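Long-range contact in CYCLIN domain-containing protein (PDB 6Z3U), which probably acts as the cyclin H-type regulatory subunit of the CDK-activating kinase complex, which also contains CDK7 and MAT1: residues A[88-100]-A[111-123]. Residues are numbered along the deposited sequence; the frame is centred on the assembly and turned at random.
Sequences LLVTFYTAELLRA and KATAATFFKRFYI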
ATOM      1  N   LEU A  88      28.275   2.491  -8.965  1.00 52.38           N
ATOM      2  CA  LEU A  88      28.238   2.230 -10.401  1.00 57.25           C
ATOM      3  C   LEU A  88      27.573   0.891 -10.699  1.00 54.30           C
ATOM      4  O   LEU A  88      26.793   0.779 -11.651  1.00 60.51           O
ATOM      5  CB  LEU A  88      29.656   2.272 -10.974  1.00 55.31           C
ATOM      6  CG  LEU A  88      29.808   2.697 -12.438  1.00 56.87           C
ATOM      7  CD1 LEU A  88      31.277   2.891 -12.787  1.00 59.51           C
ATOM      8  CD2 LEU A  88      29.177   1.687 -13.376  1.00 57.07           C
ATOM      9  N   LEU A  89      27.866  -0.135  -9.899  1.00 52.79           N
ATOM     10  CA  LEU A  89      27.240  -1.433 -10.125  1.00 49.92           C
ATOM     11  C   LEU A  89      25.750  -1.386  -9.811  1.00 51.85           C
ATOM     12  O   LEU A  89      24.949  -2.050 -10.477  1.00 55.89           O
ATOM     13  CB  LEU A  89      27.929  -2.507  -9.287  1.00 58.02           C
ATOM     14  CG  LEU A  89      29.338  -2.926  -9.716  1.00 60.02           C
ATOM     15  CD1 LEU A  89      29.838  -4.072  -8.847  1.00 60.17           C
ATOM     16  CD2 LEU A  89      29.373  -3.320 -11.184  1.00 54.38           C
ATOM     17  N   VAL A  90      25.359  -0.610  -8.798  1.00 53.98           N
ATOM     18  CA  VAL A  90      23.939  -0.461  -8.496  1.00 48.19           C
ATOM     19  C   VAL A  90      23.208   0.139  -9.690  1.00 58.12           C
ATOM     20  O   VAL A  90      22.112  -0.304 -10.054  1.00 60.60           O
ATOM     21  CB  VAL A  90      23.744   0.392  -7.230  1.00 44.07           C
ATOM     22  CG1 VAL A  90      22.271   0.729  -7.036  1.00 42.56           C
ATOM     23  CG2 VAL A  90      24.289  -0.334  -6.020  1.00 55.57           C
ATOM     24  N   THR A  91      23.808   1.148 -10.324  1.00 51.90           N
ATOM     25  CA  THR A  91      23.184   1.759 -11.491  1.00 46.75           C
ATOM     26  C   THR A  91      23.117   0.775 -12.651  1.00 46.72           C
ATOM     27  O   THR A  91      22.109   0.715 -13.364  1.00 47.39           O
ATOM     28  CB  THR A  91      23.957   3.015 -11.895  1.00 48.99           C
ATOM     29  OG1 THR A  91      24.111   3.866 -10.752  1.00 51.04           O
ATOM     30  CG2 THR A  91      23.222   3.776 -12.985  1.00 52.28           C
ATOM     31  N   PHE A  92      24.179  -0.005 -12.853  1.00 47.58           N
ATOM     32  CA  PHE A  92      24.187  -0.980 -13.938  1.00 55.72           C
ATOM     33  C   PHE A  92      23.105  -2.033 -13.732  1.00 49.06           C
ATOM     34  O   PHE A  92      22.369  -2.376 -14.664  1.00 54.60           O
ATOM     35  CB  PHE A  92      25.570  -1.629 -14.042  1.00 49.27           C
ATOM     36  CG  PHE A  92      25.612  -2.834 -14.940  1.00 49.97           C
ATOM     37  CD1 PHE A  92      25.647  -2.690 -16.317  1.00 58.44           C
ATOM     38  CD2 PHE A  92      25.631  -4.112 -14.406  1.00 60.08           C
ATOM     39  CE1 PHE A  92      25.688  -3.798 -17.145  1.00 61.58           C
ATOM     40  CE2 PHE A  92      25.672  -5.222 -15.229  1.00 59.29           C
ATOM     41  CZ  PHE A  92      25.702  -5.065 -16.600  1.00 60.35           C
ATOM     42  N   TYR A  93      22.989  -2.554 -12.510  1.00 54.73           N
ATOM     43  CA  TYR A  93      22.017  -3.603 -12.234  1.00 51.99           C
ATOM     44  C   TYR A  93      20.600  -3.066 -12.088  1.00 53.31           C
ATOM     45  O   TYR A  93      19.645  -3.831 -12.260  1.00 56.18           O
ATOM     46  CB  TYR A  93      22.424  -4.373 -10.975  1.00 47.24           C
ATOM     47  CG  TYR A  93      23.571  -5.330 -11.217  1.00 44.44           C
ATOM     48  CD1 TYR A  93      23.406  -6.451 -12.021  1.00 53.30           C
ATOM     49  CD2 TYR A  93      24.822  -5.110 -10.652  1.00 47.81           C
ATOM     50  CE1 TYR A  93      24.451  -7.326 -12.254  1.00 55.97           C
ATOM     51  CE2 TYR A  93      25.875  -5.982 -10.880  1.00 45.23           C
ATOM     52  CZ  TYR A  93      25.682  -7.089 -11.682  1.00 45.19           C
ATOM     53  OH  TYR A  93      26.716  -7.967 -11.916  1.00 46.59           O
ATOM     54  N   THR A  94      20.437  -1.779 -11.775  1.00 52.30           N
ATOM     55  CA  THR A  94      19.105  -1.183 -11.820  1.00 49.58           C
ATOM     56  C   THR A  94      18.590  -1.120 -13.254  1.00 54.91           C
ATOM     57  O   THR A  94      17.391  -1.300 -13.498  1.00 46.87           O
ATOM     58  CB  THR A  94      19.126   0.215 -11.199  1.00 50.18           C
ATOM     59  OG1 THR A  94      19.666   0.147  -9.874  1.00 53.53           O
ATOM     60  CG2 THR A  94      17.718   0.794 -11.132  1.00 50.83           C
ATOM     61  N   ALA A  95      19.479  -0.853 -14.213  1.00 58.75           N
ATOM     62  CA  ALA A  95      19.077  -0.870 -15.615  1.00 49.73           C
ATOM     63  C   ALA A  95      18.779  -2.289 -16.078  1.00 43.04           C
ATOM     64  O   ALA A  95      17.835  -2.513 -16.843  1.00 42.79           O
ATOM     65  CB  ALA A  95      20.166  -0.238 -16.481  1.00 57.88           C
ATOM     66  N   GLU A  96      19.579  -3.260 -15.630  1.00 45.59           N
ATOM     67  CA  GLU A  96      19.307  -4.653 -15.967  1.00 49.23           C
ATOM     68  C   GLU A  96      17.996  -5.112 -15.346  1.00 46.47           C
ATOM     69  O   GLU A  96      17.242  -5.877 -15.959  1.00 46.23           O
ATOM     70  CB  GLU A  96      20.464  -5.540 -15.506  1.00 54.12           C
ATOM     71  CG  GLU A  96      20.357  -6.992 -15.957  1.00 53.67           C
ATOM     72  CD  GLU A  96      21.615  -7.789 -15.664  1.00 51.99           C
ATOM     73  OE1 GLU A  96      21.838  -8.144 -14.487  1.00 56.75           O
ATOM     74  OE2 GLU A  96      22.384  -8.058 -16.610  1.00 54.57           O
ATOM     75  N   LEU A  97      17.711  -4.657 -14.124  1.00 49.42           N
ATOM     76  CA  LEU A  97      16.437  -4.972 -13.487  1.00 43.04           C
ATOM     77  C   LEU A  97      15.273  -4.478 -14.335  1.00 55.02           C
ATOM     78  O   LEU A  97      14.309  -5.214 -14.578  1.00 58.10           O
ATOM     79  CB  LEU A  97      16.399  -4.354 -12.088  1.00 39.39           C
ATOM     80  CG  LEU A  97      15.159  -4.601 -11.230  1.00 34.43           C
ATOM     81  CD1 LEU A  97      15.537  -4.630  -9.758  1.00 33.79           C
ATOM     82  CD2 LEU A  97      14.103  -3.536 -11.475  1.00 39.33           C
ATOM     83  N   LEU A  98      15.349  -3.228 -14.803  1.00 60.26           N
ATOM     84  CA  LEU A  98      14.288  -2.682 -15.643  1.00 48.18           C
ATOM     85  C   LEU A  98      14.159  -3.470 -16.941  1.00 39.35           C
ATOM     86  O   LEU A  98      13.049  -3.815 -17.364  1.00 41.31           O
ATOM     87  CB  LEU A  98      14.560  -1.205 -15.934  1.00 47.35           C
ATOM     88  CG  LEU A  98      14.494  -0.243 -14.747  1.00 41.47           C
ATOM     89  CD1 LEU A  98      14.872   1.165 -15.179  1.00 48.02           C
ATOM     90  CD2 LEU A  98      13.111  -0.252 -14.129  1.00 44.19           C
ATOM     91  N   ARG A  99      15.289  -3.765 -17.590  1.00 51.86           N
ATOM     92  CA  ARG A  99      15.244  -4.583 -18.797  1.00 56.04           C
ATOM     93  C   ARG A  99      14.549  -5.911 -18.520  1.00 58.28           C
ATOM     94  O   ARG A  99      13.704  -6.357 -19.306  1.00 63.18           O
ATOM     95  CB  ARG A  99      16.656  -4.818 -19.337  1.00 57.68           C
ATOM     96  CG  ARG A  99      17.313  -3.588 -19.954  1.00 61.26           C
ATOM     97  CD  ARG A  99      18.535  -3.958 -20.806  1.00 48.65           C
ATOM     98  NE  ARG A  99      19.569  -4.652 -20.036  1.00 58.52           N
ATOM     99  CZ  ARG A  99      20.562  -4.049 -19.383  1.00 59.15           C
ATOM    100  NH1 ARG A  99      20.670  -2.727 -19.391  1.00 58.63           N
ATOM    101  NH2 ARG A  99      21.450  -4.773 -18.710  1.00 47.50           N
ATOM    102  N   ALA A 100      14.883  -6.550 -17.396  1.00 54.64           N
ATOM    103  CA  ALA A 100      14.241  -7.811 -17.043  1.00 56.14           C
ATOM    104  C   ALA A 100      12.739  -7.628 -16.874  1.00 52.82           C
ATOM    105  O   ALA A 100      11.948  -8.486 -17.287  1.00 47.93           O
ATOM    106  CB  ALA A 100      14.862  -8.372 -15.765  1.00 55.36           C
ATOM    107  N   LYS A 111       7.664  -2.301 -12.005  1.00 37.30           N
ATOM    108  CA  LYS A 111       9.052  -1.998 -12.336  1.00 32.81           C
ATOM    109  C   LYS A 111       9.606  -0.911 -11.425  1.00 33.26           C
ATOM    110  O   LYS A 111      10.671  -1.069 -10.820  1.00 36.31           O
ATOM    111  CB  LYS A 111       9.158  -1.559 -13.796  1.00 37.76           C
ATOM    112  CG  LYS A 111       8.714  -2.593 -14.808  1.00 46.56           C
ATOM    113  CD  LYS A 111       8.733  -2.010 -16.214  1.00 43.64           C
ATOM    114  CE  LYS A 111       8.240  -3.014 -17.238  1.00 52.72           C
ATOM    115  NZ  LYS A 111       7.521  -2.352 -18.360  1.00 58.25           N
ATOM    116  N   ALA A 112       8.883   0.205 -11.312  1.00 33.74           N
ATOM    117  CA  ALA A 112       9.379   1.329 -10.528  1.00 35.31           C
ATOM    118  C   ALA A 112       9.527   0.958  -9.059  1.00 40.29           C
ATOM    119  O   ALA A 112      10.476   1.391  -8.395  1.00 39.29           O
ATOM    120  CB  ALA A 112       8.444   2.528 -10.692  1.00 39.89           C
ATOM    121  N   THR A 113       8.597   0.157  -8.530  1.00 43.55           N
ATOM    122  CA  THR A 113       8.693  -0.262  -7.136  1.00 31.67           C
ATOM    123  C   THR A 113       9.852  -1.228  -6.928  1.00 34.84           C
ATOM    124  O   THR A 113      10.602  -1.105  -5.952  1.00 34.03           O
ATOM    125  CB  THR A 113       7.382  -0.905  -6.692  1.00 32.26           C
ATOM    126  OG1 THR A 113       6.351   0.089  -6.651  1.00 43.17           O
ATOM    127  CG2 THR A 113       7.534  -1.532  -5.313  1.00 42.13           C
ATOM    128  N   ALA A 114      10.008  -2.201  -7.827  1.00 35.47           N
ATOM    129  CA  ALA A 114      11.121  -3.139  -7.720  1.00 30.44           C
ATOM    130  C   ALA A 114      12.455  -2.410  -7.798  1.00 32.59           C
ATOM    131  O   ALA A 114      13.370  -2.677  -7.011  1.00 34.31           O
ATOM    132  CB  ALA A 114      11.020  -4.198  -8.818  1.00 30.25           C
ATOM    133  N   ALA A 115      12.588  -1.488  -8.753  1.00 38.11           N
ATOM    134  CA  ALA A 115      13.828  -0.729  -8.874  1.00 34.49           C
ATOM    135  C   ALA A 115      14.101   0.085  -7.615  1.00 36.19           C
ATOM    136  O   ALA A 115      15.239   0.132  -7.133  1.00 38.77           O
ATOM    137  CB  ALA A 115      13.763   0.186 -10.097  1.00 36.67           C
ATOM    138  N   THR A 116      13.066   0.726  -7.063  1.00 38.15           N
ATOM    139  CA  THR A 116      13.251   1.537  -5.864  1.00 34.82           C
ATOM    140  C   THR A 116      13.663   0.678  -4.674  1.00 40.73           C
ATOM    141  O   THR A 116      14.550   1.060  -3.902  1.00 45.02           O
ATOM    142  CB  THR A 116      11.971   2.312  -5.550  1.00 35.41           C
ATOM    143  OG1 THR A 116      11.644   3.164  -6.655  1.00 35.65           O
ATOM    144  CG2 THR A 116      12.152   3.159  -4.298  1.00 40.32           C
ATOM    145  N   PHE A 117      13.026  -0.485  -4.502  1.00 38.73           N
ATOM    146  CA  PHE A 117      13.466  -1.415  -3.467  1.00 39.69           C
ATOM    147  C   PHE A 117      14.935  -1.783  -3.652  1.00 39.12           C
ATOM    148  O   PHE A 117      15.684  -1.901  -2.675  1.00 42.05           O
ATOM    149  CB  PHE A 117      12.607  -2.681  -3.480  1.00 34.70           C
ATOM    150  CG  PHE A 117      11.209  -2.491  -2.954  1.00 29.62           C
ATOM    151  CD1 PHE A 117      10.828  -1.313  -2.330  1.00 41.47           C
ATOM    152  CD2 PHE A 117      10.276  -3.507  -3.077  1.00 32.10           C
ATOM    153  CE1 PHE A 117       9.543  -1.151  -1.847  1.00 36.84           C
ATOM    154  CE2 PHE A 117       8.989  -3.352  -2.595  1.00 39.46           C
ATOM    155  CZ  PHE A 117       8.622  -2.172  -1.980  1.00 38.92           C
ATOM    156  N   PHE A 118      15.361  -1.979  -4.901  1.00 41.52           N
ATOM    157  CA  PHE A 118      16.755  -2.320  -5.160  1.00 37.46           C
ATOM    158  C   PHE A 118      17.679  -1.184  -4.733  1.00 40.88           C
ATOM    159  O   PHE A 118      18.679  -1.410  -4.044  1.00 43.09           O
ATOM    160  CB  PHE A 118      16.937  -2.657  -6.642  1.00 34.64           C
ATOM    161  CG  PHE A 118      18.311  -3.157  -6.988  1.00 44.46           C
ATOM    162  CD1 PHE A 118      18.635  -4.495  -6.832  1.00 35.24           C
ATOM    163  CD2 PHE A 118      19.270  -2.296  -7.495  1.00 48.62           C
ATOM    164  CE1 PHE A 118      19.894  -4.958  -7.153  1.00 38.80           C
ATOM    165  CE2 PHE A 118      20.530  -2.755  -7.822  1.00 38.56           C
ATOM    166  CZ  PHE A 118      20.842  -4.087  -7.651  1.00 44.91           C
ATOM    167  N   LYS A 119      17.349   0.050  -5.122  1.00 43.44           N
ATOM    168  CA  LYS A 119      18.181   1.187  -4.742  1.00 44.78           C
ATOM    169  C   LYS A 119      18.172   1.397  -3.235  1.00 42.52           C
ATOM    170  O   LYS A 119      19.204   1.719  -2.635  1.00 44.40           O
ATOM    171  CB  LYS A 119      17.703   2.458  -5.446  1.00 45.36           C
ATOM    172  CG  LYS A 119      17.863   2.450  -6.954  1.00 40.22           C
ATOM    173  CD  LYS A 119      17.366   3.756  -7.565  1.00 40.65           C
ATOM    174  CE  LYS A 119      18.500   4.747  -7.793  1.00 48.24           C
ATOM    175  NZ  LYS A 119      19.620   4.186  -8.604  1.00 63.10           N
ATOM    176  N   ARG A 120      17.011   1.220  -2.605  1.00 40.11           N
ATOM    177  CA  ARG A 120      16.926   1.391  -1.161  1.00 45.77           C
ATOM    178  C   ARG A 120      17.672   0.290  -0.421  1.00 49.63           C
ATOM    179  O   ARG A 120      18.252   0.542   0.642  1.00 52.90           O
ATOM    180  CB  ARG A 120      15.460   1.417  -0.729  1.00 43.19           C
ATOM    181  CG  ARG A 120      14.702   2.658  -1.168  1.00 36.32           C
ATOM    182  CD  ARG A 120      13.270   2.596  -0.682  1.00 41.98           C
ATOM    183  NE  ARG A 120      12.489   3.755  -1.093  1.00 45.90           N
ATOM    184  CZ  ARG A 120      11.225   3.961  -0.741  1.00 47.10           C
ATOM    185  NH1 ARG A 120      10.597   3.080   0.028  1.00 38.80           N
ATOM    186  NH2 ARG A 120      10.590   5.046  -1.157  1.00 56.24           N
ATOM    187  N   PHE A 121      17.684  -0.928  -0.965  1.00 45.76           N
ATOM    188  CA  PHE A 121      18.375  -2.023  -0.295  1.00 40.25           C
ATOM    189  C   PHE A 121      19.870  -1.750  -0.201  1.00 45.19           C
ATOM    190  O   PHE A 121      20.491  -2.000   0.839  1.00 47.96           O
ATOM    191  CB  PHE A 121      18.117  -3.334  -1.040  1.00 49.53           C
ATOM    192  CG  PHE A 121      18.828  -4.521  -0.450  1.00 51.36           C
ATOM    193  CD1 PHE A 121      18.283  -5.211   0.621  1.00 49.22           C
ATOM    194  CD2 PHE A 121      20.042  -4.948  -0.967  1.00 48.55           C
ATOM    195  CE1 PHE A 121      18.935  -6.304   1.165  1.00 45.29           C
ATOM    196  CE2 PHE A 121      20.698  -6.038  -0.425  1.00 49.03           C
ATOM    197  CZ  PHE A 121      20.144  -6.716   0.641  1.00 46.34           C
ATOM    198  N   TYR A 122      20.461  -1.224  -1.273  1.00 48.55           N
ATOM    199  CA  TYR A 122      21.903  -1.065  -1.379  1.00 50.42           C
ATOM    200  C   TYR A 122      22.387   0.311  -0.935  1.00 49.07           C
ATOM    201  O   TYR A 122      23.506   0.705  -1.285  1.00 42.90           O
ATOM    202  CB  TYR A 122      22.348  -1.358  -2.814  1.00 43.79           C
ATOM    203  CG  TYR A 122      22.484  -2.840  -3.086  1.00 45.86           C
ATOM    204  CD1 TYR A 122      23.269  -3.639  -2.269  1.00 52.26           C
ATOM    205  CD2 TYR A 122      21.803  -3.447  -4.135  1.00 45.64           C
ATOM    206  CE1 TYR A 122      23.394  -4.988  -2.494  1.00 53.48           C
ATOM    207  CE2 TYR A 122      21.922  -4.805  -4.370  1.00 43.21           C
ATOM    208  CZ  TYR A 122      22.719  -5.568  -3.542  1.00 49.06           C
ATOM    209  OH  TYR A 122      22.857  -6.918  -3.747  1.00 58.61           O
ATOM    210  N   ILE A 123      21.580   1.058  -0.186  1.00 55.73           N
ATOM    211  CA  ILE A 123      22.042   2.243   0.492  1.00 52.87           C
ATOM    212  C   ILE A 123      22.179   1.970   1.977  1.00 50.01           C
ATOM    213  O   ILE A 123      23.067   2.538   2.637  1.00 49.26           O
ATOM    214  CB  ILE A 123      21.093   3.454   0.244  1.00 46.62           C
ATOM    215  CG1 ILE A 123      21.504   4.641   1.115  1.00 45.57           C
ATOM    216  CG2 ILE A 123      19.653   3.063   0.493  1.00 43.99           C
ATOM    217  CD1 ILE A 123      20.871   5.941   0.701  1.00 47.55           C
TER
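Phe118 is the knob that locks helix 108-124 against helix 83-103, its side chain seated in the hole formed by Val90, Tyr93, Thr94 and Leu97. Its CB meets CD1 of Leu97 at 3.9 Å, and the same methyl also touches CG. CG lies anti to the backbone N (chi1 -174°), which carries the ring in among those four residues. One step further, CD2 lies 3.4 Å from Thr94 OG1, and CE2 brings the ring edge to Val90 O, near the ring plane, while also touching Val90 CG1. At the far end CZ rests 3.7 Å from CB of Tyr93. Thr94 OG1 appears to hydrogen-bond to Val90 O in its own helix, though the modelled distance is too short to trust. The segments 88-100 and 111-123 run antiparallel, at 157°, their axes approaching to 9.8 Å, as consecutive helices of the all-helical cyclin fold, and the seam is buried. Toward Lys111 small residues take over: Leu97 CD2 lies 3.7 Å from the backbone N of Ala115 and also touches Ala114 CB, while Leu98 CD2 packs on Ala115 CB at 4.1 Å. An alanine in place of Phe118 removes the ring and would probably leave a gap among Val90, Tyr93, Thr94 and Leu97. At the other end, Val90 CG2 touches Tyr122 CB at 3.9 Å, and the Tyr122 hydroxyl hydrogen-bonds to Tyr130 O. Ile227 of helix 224-227 packs on Thr94 and Leu98.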